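Extracellular matrix-binding protein ebh (Staphylococcus aureus subsp. aureus, PDB 4KJM) probably serves as a cell-surface adhesin that binds extracellular matrix, here represented by one all-helical fragment with a FIVAR and a GA part. Local coordinates at residues Q36-S39 and A40-I44; N67-H70 and A71-G74; S93-Q97 and K98-A102. All coordinates share one frame; numbering follows the deposited sequence. Where two conformers were deposited one is given.

Contact 1: residues Q36-S39 and A40-I44; sequences QAVS and AAETI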
ATOM      1  N   GLN A  36       3.283  -2.481 -16.447  1.00 34.12           N
ATOM      2  CA  GLN A  36       4.220  -3.235 -17.302  1.00 36.36           C
ATOM      3  C   GLN A  36       5.092  -4.207 -16.486  1.00 33.54           C
ATOM      4  O   GLN A  36       5.293  -5.353 -16.880  1.00 33.10           O
ATOM      5  CB  GLN A  36       5.059  -2.216 -18.075  1.00 39.68           C
ATOM      6  CG  GLN A  36       4.173  -1.499 -19.077  1.00 44.48           C
ATOM      7  CD  GLN A  36       4.802  -0.264 -19.721  1.00 49.89           C
ATOM      8  OE1 GLN A  36       4.102   0.649 -20.204  1.00 53.11           O
ATOM      9  NE2 GLN A  36       6.120  -0.243 -19.763  1.00 52.57           N
ATOM     10  N   ALA A  37       5.537  -3.769 -15.291  1.00 32.38           N
ATOM     11  CA  ALA A  37       6.356  -4.629 -14.390  1.00 31.57           C
ATOM     12  C   ALA A  37       5.545  -5.837 -13.902  1.00 31.29           C
ATOM     13  O   ALA A  37       6.068  -6.970 -13.836  1.00 30.49           O
ATOM     14  CB  ALA A  37       6.862  -3.834 -13.164  1.00 31.75           C
ATOM     15  N   VAL A  38       4.275  -5.582 -13.519  1.00 29.73           N
ATOM     16  CA  VAL A  38       3.392  -6.651 -13.088  1.00 29.61           C
ATOM     17  C   VAL A  38       3.161  -7.667 -14.232  1.00 30.40           C
ATOM     18  O   VAL A  38       3.275  -8.831 -14.009  1.00 29.86           O
ATOM     19  CB  VAL A  38       2.081  -6.131 -12.479  1.00 30.00           C
ATOM     20  CG1 VAL A  38       1.197  -7.312 -12.104  1.00 32.71           C
ATOM     21  CG2 VAL A  38       2.348  -5.348 -11.211  1.00 29.21           C
ATOM     22  N   SER A  39       2.888  -7.192 -15.454  1.00 31.61           N
ATOM     23  CA  SER A  39       2.705  -8.074 -16.589  0.60 34.33           C
ATOM     24  C   SER A  39       3.935  -8.907 -16.875  1.00 34.80           C
ATOM     25  O   SER A  39       3.850 -10.146 -17.143  1.00 35.94           O
ATOM     26  CB  SER A  39       2.362  -7.266 -17.856  0.60 36.90           C
ATOM     27  OG  SER A  39       1.227  -6.512 -17.628  0.60 36.76           O
ATOM     28  N   ALA A  40       5.094  -8.266 -16.826  1.00 35.55           N
ATOM     29  CA  ALA A  40       6.384  -9.000 -17.023  1.00 37.87           C
ATOM     30  C   ALA A  40       6.592 -10.114 -15.932  1.00 36.47           C
ATOM     31  O   ALA A  40       7.035 -11.209 -16.234  1.00 38.18           O
ATOM     32  CB  ALA A  40       7.565  -8.012 -17.082  1.00 37.69           C
ATOM     33  N   ALA A  41       6.248  -9.826 -14.674  1.00 34.11           N
ATOM     34  CA  ALA A  41       6.391 -10.771 -13.599  1.00 33.31           C
ATOM     35  C   ALA A  41       5.402 -11.904 -13.820  1.00 35.84           C
ATOM     36  O   ALA A  41       5.755 -13.060 -13.594  1.00 36.70           O
ATOM     37  CB  ALA A  41       6.110 -10.145 -12.267  1.00 32.46           C
ATOM     38  N   GLU A  42       4.167 -11.572 -14.284  1.00 36.53           N
ATOM     39  CA  GLU A  42       3.131 -12.590 -14.535  1.00 38.83           C
ATOM     40  C   GLU A  42       3.568 -13.562 -15.621  1.00 41.88           C
ATOM     41  O   GLU A  42       3.267 -14.761 -15.574  1.00 43.46           O
ATOM     42  CB  GLU A  42       1.779 -11.944 -14.875  1.00 40.73           C
ATOM     43  CG  GLU A  42       1.041 -11.338 -13.683  1.00 40.55           C
ATOM     44  CD  GLU A  42      -0.184 -10.472 -14.081  1.00 43.95           C
ATOM     45  OE1 GLU A  42      -0.343 -10.120 -15.271  1.00 46.19           O
ATOM     46  OE2 GLU A  42      -0.991 -10.137 -13.183  1.00 45.83           O
ATOM     47  N   THR A  43       4.285 -13.042 -16.601  1.00 43.18           N
ATOM     48  CA  THR A  43       4.820 -13.859 -17.685  1.00 47.65           C
ATOM     49  C   THR A  43       5.762 -14.923 -17.109  1.00 47.20           C
ATOM     50  O   THR A  43       5.628 -16.094 -17.395  1.00 49.61           O
ATOM     51  CB  THR A  43       5.533 -12.972 -18.723  1.00 48.83           C
ATOM     52  OG1 THR A  43       4.553 -12.246 -19.454  1.00 49.27           O
ATOM     53  CG2 THR A  43       6.392 -13.829 -19.716  1.00 52.07           C
ATOM     54  N   ILE A  44       6.676 -14.498 -16.246  1.00 45.81           N
ATOM     55  CA  ILE A  44       7.585 -15.406 -15.547  1.00 46.04           C
ATOM     56  C   ILE A  44       6.847 -16.420 -14.666  1.00 47.69           C
ATOM     57  O   ILE A  44       7.058 -17.616 -14.779  1.00 48.43           O
ATOM     58  CB  ILE A  44       8.631 -14.611 -14.723  1.00 43.75           C
ATOM     59  CG1 ILE A  44       9.596 -13.929 -15.693  1.00 44.47           C
ATOM     60  CG2 ILE A  44       9.359 -15.530 -13.743  1.00 45.32           C
ATOM     61  CD1 ILE A  44      10.337 -12.775 -15.065  1.00 43.68           C
TER
HETATM   62  O   HOH W   1       0.680 -10.630 -18.187  1.00 48.71           O
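A40, A41, E42 and T43 each send their backbone N-H back four residues, to the carbonyls of Q36, A37, V38 and S39, so that Q36-S39 and A40-I44 are successive turns of one unbroken alpha helix. The bond from A40 N to Q36 O measures 2.9 Å and the one from T43 N to S39 O 3.0 Å. S39 O carries a second bond, 3.2 Å from T43 OG1. The hydroxyl and the amide of T43 approach this oxygen from opposite faces of its carbonyl plane. T43 OG1 lies anti to its own carbonyl carbon and beside its backbone N (chi1 -72°), a rotamer that turns the hydroxyl back to the carbonyl four residues earlier. In one of its two conformers S39 OG bonds to N35 O, likewise four residues earlier. Helix 28-44 belongs to the FIVAR part of the chain, an all-helical bundle, and the side chains here divide between its packed and open sides. A37 and A41 are buried: A41 meets L7 and I11 of helix 2-11, and both alanines touch V65 of helix 55-71. E42 reaches back along the helix surface towards V38. Its CG sits 3.4 Å from V38 O, and the extended chain then carries the carboxylate past the valine, OE2 lying 3.7 Å from V38 CG1, the methyl anti to the valine's backbone N. The two carboxylate oxygens have separate partners. OE2 forms a salt bridge with K14, whereas OE1 accepts from a water at 3.1 Å that also makes a weak bond to S39 O.

Contact 2: residues N67-H70 and A71-G74; sequences NAKH and ALNG. With NA (sodium ion), chain C.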
ATOM      1  N   ASN A  67      10.334  -1.433  -7.410  1.00 31.98           N
ATOM      2  CA  ASN A  67      10.720  -0.086  -7.787  1.00 33.23           C
ATOM      3  C   ASN A  67       9.552   0.646  -8.409  1.00 31.88           C
ATOM      4  O   ASN A  67       9.313   1.833  -8.080  1.00 31.35           O
ATOM      5  CB  ASN A  67      11.914  -0.155  -8.763  1.00 36.51           C
ATOM      6  CG  ASN A  67      13.191  -0.540  -8.049  1.00 40.80           C
ATOM      7  OD1 ASN A  67      13.265  -0.416  -6.831  1.00 43.24           O
ATOM      8  ND2 ASN A  67      14.199  -0.971  -8.780  1.00 42.56           N
ATOM      9  N   ALA A  68       8.781  -0.026  -9.273  1.00 30.17           N
ATOM     10  CA  ALA A  68       7.627   0.664  -9.894  1.00 29.07           C
ATOM     11  C   ALA A  68       6.587   0.989  -8.861  1.00 27.95           C
ATOM     12  O   ALA A  68       5.935   2.059  -8.890  1.00 28.55           O
ATOM     13  CB  ALA A  68       7.005  -0.122 -11.032  1.00 30.30           C
ATOM     14  N   LYS A  69       6.340   0.047  -7.972  1.00 28.16           N
ATOM     15  CA  LYS A  69       5.358   0.261  -6.949  1.00 27.36           C
ATOM     16  C   LYS A  69       5.748   1.439  -6.007  1.00 28.03           C
ATOM     17  O   LYS A  69       4.924   2.287  -5.664  1.00 26.38           O
ATOM     18  CB  LYS A  69       5.095  -1.019  -6.154  1.00 30.35           C
ATOM     19  CG  LYS A  69       3.897  -0.852  -5.233  1.00 33.64           C
ATOM     20  CD  LYS A  69       3.698  -2.087  -4.373  1.00 38.83           C
ATOM     21  CE  LYS A  69       2.459  -1.932  -3.513  1.00 43.85           C
ATOM     22  NZ  LYS A  69       2.159  -3.264  -2.908  1.00 54.27           N
ATOM     23  N   HIS A  70       6.999   1.453  -5.572  1.00 28.50           N
ATOM     24  CA  HIS A  70       7.461   2.498  -4.701  1.00 33.52           C
ATOM     25  C   HIS A  70       7.444   3.882  -5.361  1.00 31.89           C
ATOM     26  O   HIS A  70       7.147   4.886  -4.696  1.00 32.07           O
ATOM     27  CB  HIS A  70       8.891   2.185  -4.205  1.00 39.25           C
ATOM     28  CG  HIS A  70       9.341   3.098  -3.140  1.00 48.91           C
ATOM     29  ND1 HIS A  70       8.995   2.920  -1.812  1.00 56.22           N
ATOM     30  CD2 HIS A  70      10.124   4.206  -3.184  1.00 57.43           C
ATOM     31  CE1 HIS A  70       9.554   3.877  -1.089  1.00 61.59           C
ATOM     32  NE2 HIS A  70      10.258   4.656  -1.894  1.00 61.20           N
ATOM     33  N   ALA A  71       7.621   3.915  -6.669  1.00 33.07           N
ATOM     34  CA  ALA A  71       7.618   5.164  -7.458  1.00 31.81           C
ATOM     35  C   ALA A  71       6.205   5.762  -7.605  1.00 29.33           C
ATOM     36  O   ALA A  71       6.078   6.953  -7.804  1.00 28.95           O
ATOM     37  CB  ALA A  71       8.302   4.965  -8.819  1.00 32.10           C
ATOM     38  N   LEU A  72       5.140   4.991  -7.393  1.00 26.99           N
ATOM     39  CA  LEU A  72       3.784   5.560  -7.508  1.00 26.23           C
ATOM     40  C   LEU A  72       3.630   6.720  -6.565  1.00 28.24           C
ATOM     41  O   LEU A  72       4.080   6.671  -5.398  1.00 27.41           O
ATOM     42  CB  LEU A  72       2.737   4.486  -7.187  1.00 25.17           C
ATOM     43  CG  LEU A  72       2.746   3.277  -8.104  1.00 24.66           C
ATOM     44  CD1 LEU A  72       1.797   2.256  -7.563  1.00 25.47           C
ATOM     45  CD2 LEU A  72       2.247   3.684  -9.466  1.00 25.72           C
ATOM     46  N   ASN A  73       3.045   7.812  -7.057  1.00 30.15           N
ATOM     47  CA  ASN A  73       3.028   9.048  -6.290  1.00 29.15           C
ATOM     48  C   ASN A  73       1.684   9.748  -6.184  1.00 27.75           C
ATOM     49  O   ASN A  73       1.653  10.962  -6.045  1.00 27.56           O
ATOM     50  CB  ASN A  73       4.025  10.007  -6.895  1.00 30.89           C
ATOM     51  CG  ASN A  73       3.666  10.440  -8.285  1.00 31.33           C
ATOM     52  OD1 ASN A  73       2.910   9.790  -8.998  1.00 29.22           O
ATOM     53  ND2 ASN A  73       4.366  11.475  -8.739  1.00 33.74           N
ATOM     54  N   GLY A  74       0.585   9.003  -6.274  1.00 26.41           N
ATOM     55  CA  GLY A  74      -0.723   9.524  -6.040  1.00 25.18           C
ATOM     56  C   GLY A  74      -0.934  10.278  -4.752  1.00 25.22           C
ATOM     57  O   GLY A  74      -1.599  11.327  -4.733  1.00 25.75           O
TER
HETATM   58 NA    NA C 201       5.332   5.960  -3.536  1.00 35.19          NA
HETATM   59  O   HOH W   2       4.258   3.919  -3.529  1.00 28.14           O
HETATM   60  O   HOH W   3       3.586   7.295  -2.577  1.00 41.17           O
HETATM   61  O   HOH W   4       6.627   8.072  -3.480  1.00 39.68           O
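A sodium ion joins H70 to L72 near the C-terminal end of helix 55-71, gripped by backbone oxygens rather than side chains: H70 O and L72 O each lie 2.4 Å from the metal. Three waters complete the five ligands seen. One of them, 2.3 Å from the sodium, also donates to K69 O at 2.8 Å, so the carbonyls of K69, H70 and L72 face the site directly or through water. The helix pattern falters here. A71 N still bonds to N67 O at 3.0 Å, but L72 N has only a weak bond to A68 O and a better one, 3.2 Å, to K69 O, which it meets from above the carbonyl plane. L72 holds its CG anti to its carbonyl carbon (chi1 -61°), which brings that atom back over the same two carbonyls, 3.4 Å from K69 O. H70 CG is anti to its backbone N (chi1 -171°), and ND1 of the ring ligates a zinc ion. After L72, N73 stands at the N-cap position of helix 74-90, but its side chain makes no capping bond and OD1 accepts from D27 N instead. Around this junction K69 forms a salt bridge with D13, L72 packs on T17 of helix 14-18 and F23 of helix 21-24, and A68 rests on Y34 of helix 28-44.

Contact 3: residues S93-Q97 and K98-A102; sequences SDLNQ and KQKDA. With ZN (zinc ion), chain M.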
ATOM      1  N   SER A  93      -8.765  37.459  -3.226  1.00 56.80           N
ATOM      2  CA  SER A  93      -9.023  38.666  -2.447  1.00 61.49           C
ATOM      3  C   SER A  93     -10.472  39.094  -2.320  1.00 61.54           C
ATOM      4  O   SER A  93     -10.788  39.912  -1.442  1.00 65.41           O
ATOM      5  CB  SER A  93      -8.244  39.820  -3.064  1.00 64.00           C
ATOM      6  OG  SER A  93      -8.662  40.009  -4.403  1.00 63.60           O
ATOM      7  N   ASP A  94     -11.342  38.599  -3.201  1.00 57.76           N
ATOM      8  CA  ASP A  94     -12.736  38.998  -3.181  1.00 57.80           C
ATOM      9  C   ASP A  94     -13.621  38.095  -2.333  1.00 56.84           C
ATOM     10  O   ASP A  94     -14.756  38.469  -2.012  1.00 56.51           O
ATOM     11  CB  ASP A  94     -13.269  39.102  -4.604  1.00 60.08           C
ATOM     12  CG  ASP A  94     -12.682  40.296  -5.366  1.00 65.18           C
ATOM     13  OD1 ASP A  94     -11.862  41.043  -4.798  1.00 74.19           O
ATOM     14  OD2 ASP A  94     -13.070  40.519  -6.533  1.00 72.15           O
ATOM     15  N   LEU A  95     -13.102  36.932  -1.948  1.00 52.38           N
ATOM     16  CA  LEU A  95     -13.866  35.986  -1.130  1.00 50.62           C
ATOM     17  C   LEU A  95     -13.898  36.437   0.309  1.00 52.13           C
ATOM     18  O   LEU A  95     -12.920  36.965   0.807  1.00 51.03           O
ATOM     19  CB  LEU A  95     -13.269  34.581  -1.222  1.00 48.98           C
ATOM     20  CG  LEU A  95     -13.162  34.017  -2.646  1.00 47.78           C
ATOM     21  CD1 LEU A  95     -12.623  32.586  -2.599  1.00 46.82           C
ATOM     22  CD2 LEU A  95     -14.508  34.017  -3.341  1.00 47.69           C
ATOM     23  N   ASN A  96     -15.037  36.279   0.973  1.00 52.16           N
ATOM     24  CA  ASN A  96     -15.080  36.608   2.377  1.00 54.91           C
ATOM     25  C   ASN A  96     -14.570  35.408   3.159  1.00 55.04           C
ATOM     26  O   ASN A  96     -14.317  34.335   2.601  1.00 51.69           O
ATOM     27  CB  ASN A  96     -16.479  37.068   2.829  1.00 57.38           C
ATOM     28  CG  ASN A  96     -17.522  35.973   2.733  1.00 54.45           C
ATOM     29  OD1 ASN A  96     -17.242  34.815   2.948  1.00 51.63           O
ATOM     30  ND2 ASN A  96     -18.735  36.353   2.444  1.00 56.85           N
ATOM     31  N   GLN A  97     -14.371  35.610   4.450  1.00 58.26           N
ATOM     32  CA  GLN A  97     -13.775  34.602   5.297  1.00 59.36           C
ATOM     33  C   GLN A  97     -14.572  33.310   5.343  1.00 54.78           C
ATOM     34  O   GLN A  97     -14.001  32.206   5.401  1.00 52.63           O
ATOM     35  CB  GLN A  97     -13.640  35.161   6.706  1.00 66.94           C
ATOM     36  CG  GLN A  97     -13.009  34.203   7.682  1.00 70.58           C
ATOM     37  CD  GLN A  97     -11.581  33.854   7.297  1.00 75.41           C
ATOM     38  OE1 GLN A  97     -10.891  34.600   6.567  1.00 76.47           O
ATOM     39  NE2 GLN A  97     -11.117  32.702   7.787  1.00 78.23           N
ATOM     40  N   LYS A  98     -15.889  33.445   5.379  1.00 53.69           N
ATOM     41  CA  LYS A  98     -16.809  32.292   5.372  1.00 51.49           C
ATOM     42  C   LYS A  98     -16.640  31.414   4.121  1.00 47.47           C
ATOM     43  O   LYS A  98     -16.526  30.187   4.211  1.00 43.66           O
ATOM     44  CB  LYS A  98     -18.232  32.830   5.425  1.00 55.62           C
ATOM     45  CG  LYS A  98     -19.269  31.830   5.880  1.00 58.54           C
ATOM     46  CD  LYS A  98     -20.666  32.319   5.531  1.00 60.58           C
ATOM     47  CE  LYS A  98     -21.749  31.306   5.896  1.00 62.98           C
ATOM     48  NZ  LYS A  98     -23.104  31.916   5.939  1.00 68.19           N
ATOM     49  N   GLN A  99     -16.595  32.054   2.965  1.00 45.95           N
ATOM     50  CA  GLN A  99     -16.356  31.341   1.716  1.00 43.47           C
ATOM     51  C   GLN A  99     -14.982  30.680   1.690  1.00 43.22           C
ATOM     52  O   GLN A  99     -14.858  29.526   1.301  1.00 41.97           O
ATOM     53  CB  GLN A  99     -16.475  32.283   0.523  1.00 45.08           C
ATOM     54  CG  GLN A  99     -17.866  32.840   0.333  1.00 44.36           C
ATOM     55  CD  GLN A  99     -17.934  34.070  -0.531  1.00 46.96           C
ATOM     56  OE1 GLN A  99     -17.044  34.938  -0.513  1.00 45.34           O
ATOM     57  NE2 GLN A  99     -19.022  34.160  -1.316  1.00 45.49           N
ATOM     58  N   LYS A 100     -13.945  31.419   2.063  1.00 43.52           N
ATOM     59  CA  LYS A 100     -12.613  30.839   2.118  1.00 43.82           C
ATOM     60  C   LYS A 100     -12.551  29.599   3.027  1.00 41.10           C
ATOM     61  O   LYS A 100     -12.036  28.563   2.628  1.00 39.44           O
ATOM     62  CB  LYS A 100     -11.588  31.877   2.589  1.00 46.10           C
ATOM     63  CG  LYS A 100     -11.213  32.927   1.568  1.00 51.58           C
ATOM     64  CD  LYS A 100     -10.269  33.940   2.225  1.00 58.09           C
ATOM     65  CE  LYS A 100     -10.061  35.188   1.385  1.00 63.64           C
ATOM     66  NZ  LYS A 100      -8.851  35.109   0.536  1.00 64.94           N
ATOM     67  N   ASP A 101     -13.112  29.705   4.222  1.00 43.62           N
ATOM     68  CA  ASP A 101     -13.185  28.596   5.157  1.00 43.39           C
ATOM     69  C   ASP A 101     -13.888  27.373   4.564  1.00 40.67           C
ATOM     70  O   ASP A 101     -13.429  26.235   4.700  1.00 38.62           O
ATOM     71  CB  ASP A 101     -13.903  29.036   6.435  1.00 48.95           C
ATOM     72  CG  ASP A 101     -13.049  29.930   7.304  1.00 54.14           C
ATOM     73  OD1 ASP A 101     -11.827  30.000   7.031  1.00 55.57           O
ATOM     74  OD2 ASP A 101     -13.578  30.583   8.262  1.00 61.54           O
ATOM     75  N   ALA A 102     -14.975  27.593   3.851  1.00 39.16           N
ATOM     76  CA  ALA A 102     -15.735  26.472   3.313  1.00 39.21           C
ATOM     77  C   ALA A 102     -14.953  25.768   2.214  1.00 37.22           C
ATOM     78  O   ALA A 102     -14.919  24.528   2.150  1.00 33.96           O
ATOM     79  CB  ALA A 102     -17.079  26.940   2.768  1.00 40.45           C
TER
HETATM   80 ZN    ZN M 211     -11.746  42.250  -7.035  1.00 81.90          ZN
HETATM   81  O   HOH W   5     -11.923  41.118  -8.675  1.00 64.71           O
HETATM   82  O   HOH W   6      -9.831  42.811  -7.089  1.00 68.45           O
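The extended side chain of Q99 runs from the first turn of helix 97-108 across N96, meeting the preceding loop atom by atom. CB stands 3.6 Å from N96 O, CG 3.3 Å from N96 OD1, and CD lies near N96 CG. At the tip OE1 accepts from N96 N at 2.8 Å with an N-H...O angle of 164°, and also touches L95 CA. In return Q99 N donates to N96 OD1, again at 2.8 Å and nearly straight along the side-chain carbonyl. This reciprocal pair is a capping box, with N96 as N-cap, at the start of a helix of the GA module. N96 OD1 reaches the backbone N of Q99 with CG lying between the asparagine's own backbone N and carbonyl carbon (chi1 65°). The two side chains cross at about a right angle, their amide planes 30° apart. Alongside the box, K100 CG packs 3.8 Å from L95 CB, and its NZ bonds to I89 O near the end of helix 74-90 and A92 O in the loop that follows. L95 is buried against L126 of helix 113-127. Q97 bends at chi2, and its NE2 gives D101 OD2 a weak bond. At the loop's other end D94 OD1 and OD2 bind a zinc ion together with two waters.

The contacts follow one another along the chain, from helix 28-44 through the end of helix 55-71 to the start of helix 97-108. Contacts 1 and 2 share the FIVAR range: their centres are 16 Å apart and they touch where A37 CB packs 4.3 Å from A68 CB, joining two successive helices of one bundle. Contact 3 belongs to the GA module, its centre about 36 Å from that of contact 2 and about 50 Å from that of contact 1, across the centre of the chain. Contact 2 leads into helix 74-90, which continues toward the part of the chain that holds contact 3. The separation of contacts 1 and 3 reflects an elongated chain, consistent with a surface adhesin.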